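Local atomic coordinates of peroxidase (Cellulomonas bogoriensis 69B4 = DSM 16987, PDB entry 6QZO), a protein that binds heme b and probably acts as a peroxidase of the dye-decolorizing (DyP-type) family. Residues Glu65-Val70 / Gly168-Arg173. Numbering follows the deposited sequence.
Sequences ERLLRV and GLASVR
Leu67 and Leu169 pack alongside each other where a helix meets the turn leading into strand 170-179 in the N-terminal half of the ferredoxin-like DyP-type fold, an example of a helix and a sheet margin meeting through a few aliphatic side chains. Helix 61-78 directly follows strand 47-55, and strand 170-179, outermost in its four-stranded sheet within the chain, pairs antiparallel with that same strand. The two leucines run past each other in opposite directions. Leu169 sends CD1 against the base of its partner, 4.0 Å from Leu67 CB, and the same methyl also lies 4.0 Å from Leu67 CD1. Leu67 holds CG anti to its own nitrogen (chi1 179°), which carries its methyls out from the helix toward the sheet. Leu67 is buried, and also touches Leu55 of strand 47-55 and Ala166. No hydrogen bond crosses between 65-70 and 168-173. On the helix, Arg69 grips OE2 of Glu65, one turn earlier, side-on with NE and NH2; the backbone of Leu169 is hydrogen-bonded to that of Ala56, continuing the pairing with strand 47-55. Beyond Leu169, the strand adds one small methyl to the contact, Ala170 CB, which meets Leu67 CD2 at 4.2 Å.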
loop_
_atom_site.group_PDB
_atom_site.type_symbol
_atom_site.label_atom_id
_atom_site.label_comp_id
_atom_site.label_asym_id
_atom_site.label_seq_id
_atom_site.Cartn_x
_atom_site.Cartn_y
_atom_site.Cartn_z
ATOM N N GLU A 65 -28.500 -13.542 -2.523
ATOM C CA GLU A 65 -29.361 -12.426 -2.074
ATOM C C GLU A 65 -28.926 -11.944 -0.690
ATOM O O GLU A 65 -28.704 -10.727 -0.536
ATOM C CB GLU A 65 -30.823 -12.837 -1.999
ATOM C CG GLU A 65 -31.693 -11.616 -1.768
ATOM C CD GLU A 65 -33.162 -11.933 -1.622
ATOM O OE1 GLU A 65 -33.647 -12.850 -2.312
ATOM O OE2 GLU A 65 -33.807 -11.247 -0.824
ATOM N N ARG A 66 -28.842 -12.865 0.272
ATOM C CA ARG A 66 -28.396 -12.567 1.661
ATOM C C ARG A 66 -27.062 -11.803 1.616
ATOM O O ARG A 66 -26.960 -10.733 2.249
ATOM C CB ARG A 66 -28.272 -13.864 2.471
ATOM C CG ARG A 66 -27.926 -13.657 3.939
ATOM C CD ARG A 66 -29.019 -12.946 4.733
ATOM N NE ARG A 66 -28.571 -12.616 6.087
ATOM C CZ ARG A 66 -29.376 -12.335 7.115
ATOM N NH1 ARG A 66 -30.690 -12.360 6.965
ATOM N NH2 ARG A 66 -28.865 -12.033 8.298
ATOM N N LEU A 67 -26.087 -12.317 0.873
ATOM C CA LEU A 67 -24.737 -11.714 0.753
ATOM C C LEU A 67 -24.844 -10.248 0.305
ATOM O O LEU A 67 -24.238 -9.385 0.945
ATOM C CB LEU A 67 -23.932 -12.522 -0.265
ATOM C CG LEU A 67 -22.524 -12.012 -0.513
ATOM C CD1 LEU A 67 -21.737 -11.943 0.785
ATOM C CD2 LEU A 67 -21.795 -12.903 -1.520
ATOM N N LEU A 68 -25.577 -9.991 -0.776
ATOM C CA LEU A 68 -25.779 -8.622 -1.335
ATOM C C LEU A 68 -26.489 -7.729 -0.320
ATOM O O LEU A 68 -26.223 -6.509 -0.307
ATOM C CB LEU A 68 -26.598 -8.709 -2.626
ATOM C CG LEU A 68 -25.933 -9.461 -3.769
ATOM C CD1 LEU A 68 -26.862 -9.509 -4.976
ATOM C CD2 LEU A 68 -24.588 -8.827 -4.132
ATOM N N ARG A 69 -27.393 -8.303 0.467
ATOM C CA ARG A 69 -28.191 -7.531 1.451
ATOM C C ARG A 69 -27.310 -7.151 2.641
ATOM O O ARG A 69 -27.399 -5.993 3.061
ATOM C CB ARG A 69 -29.406 -8.319 1.924
ATOM C CG ARG A 69 -30.580 -8.349 0.945
ATOM C CD ARG A 69 -31.716 -9.002 1.704
ATOM N NE ARG A 69 -32.914 -9.269 0.931
ATOM C CZ ARG A 69 -34.045 -8.571 0.995
ATOM N NH1 ARG A 69 -34.153 -7.496 1.759
ATOM N NH2 ARG A 69 -35.066 -8.912 0.230
ATOM N N VAL A 70 -26.516 -8.080 3.185
ATOM C CA VAL A 70 -25.607 -7.759 4.329
ATOM C C VAL A 70 -24.552 -6.742 3.851
ATOM O O VAL A 70 -24.242 -5.814 4.610
ATOM C CB VAL A 70 -24.973 -8.998 4.991
ATOM C CG1 VAL A 70 -26.032 -9.873 5.645
ATOM C CG2 VAL A 70 -24.133 -9.818 4.028
ATOM N N GLY A 168 -18.552 -17.978 4.734
ATOM C CA GLY A 168 -19.519 -19.079 4.564
ATOM C C GLY A 168 -20.395 -18.944 3.312
ATOM O O GLY A 168 -21.026 -19.972 2.957
ATOM N N LEU A 169 -20.431 -17.762 2.672
ATOM C CA LEU A 169 -21.187 -17.527 1.407
ATOM C C LEU A 169 -20.212 -17.380 0.231
ATOM O O LEU A 169 -20.512 -17.866 -0.878
ATOM C CB LEU A 169 -22.039 -16.263 1.543
ATOM C CG LEU A 169 -22.970 -16.234 2.757
ATOM C CD1 LEU A 169 -23.532 -14.827 2.977
ATOM C CD2 LEU A 169 -24.096 -17.249 2.599
ATOM N N ALA A 170 -19.092 -16.702 0.463
ATOM C CA ALA A 170 -18.043 -16.482 -0.555
ATOM C C ALA A 170 -16.699 -16.356 0.147
ATOM O O ALA A 170 -16.674 -15.823 1.271
ATOM C CB ALA A 170 -18.360 -15.256 -1.352
ATOM N N SER A 171 -15.641 -16.830 -0.514
ATOM C CA SER A 171 -14.247 -16.727 -0.015
ATOM C C SER A 171 -13.419 -15.895 -0.996
ATOM O O SER A 171 -13.799 -15.806 -2.182
ATOM C CB SER A 171 -13.674 -18.081 0.228
ATOM O OG SER A 171 -13.622 -18.829 -0.976
ATOM N N VAL A 172 -12.362 -15.269 -0.496
ATOM C CA VAL A 172 -11.453 -14.389 -1.282
ATOM C C VAL A 172 -10.753 -15.249 -2.338
ATOM O O VAL A 172 -10.265 -16.334 -1.995
ATOM C CB VAL A 172 -10.423 -13.680 -0.389
ATOM C CG1 VAL A 172 -9.421 -12.892 -1.222
ATOM C CG2 VAL A 172 -11.099 -12.784 0.630
ATOM N N ARG A 173 -10.732 -14.768 -3.582
ATOM C CA ARG A 173 -10.010 -15.418 -4.700
ATOM C C ARG A 173 -8.695 -14.661 -4.916
ATOM O O ARG A 173 -7.626 -15.302 -4.969
ATOM C CB ARG A 173 -10.904 -15.397 -5.941
ATOM C CG ARG A 173 -10.262 -16.039 -7.162
ATOM C CD ARG A 173 -11.113 -15.841 -8.399
ATOM N NE ARG A 173 -10.402 -16.431 -9.518
ATOM C CZ ARG A 173 -10.372 -17.730 -9.804
ATOM N NH1 ARG A 173 -11.037 -18.602 -9.067
ATOM N NH2 ARG A 173 -9.676 -18.155 -10.842
#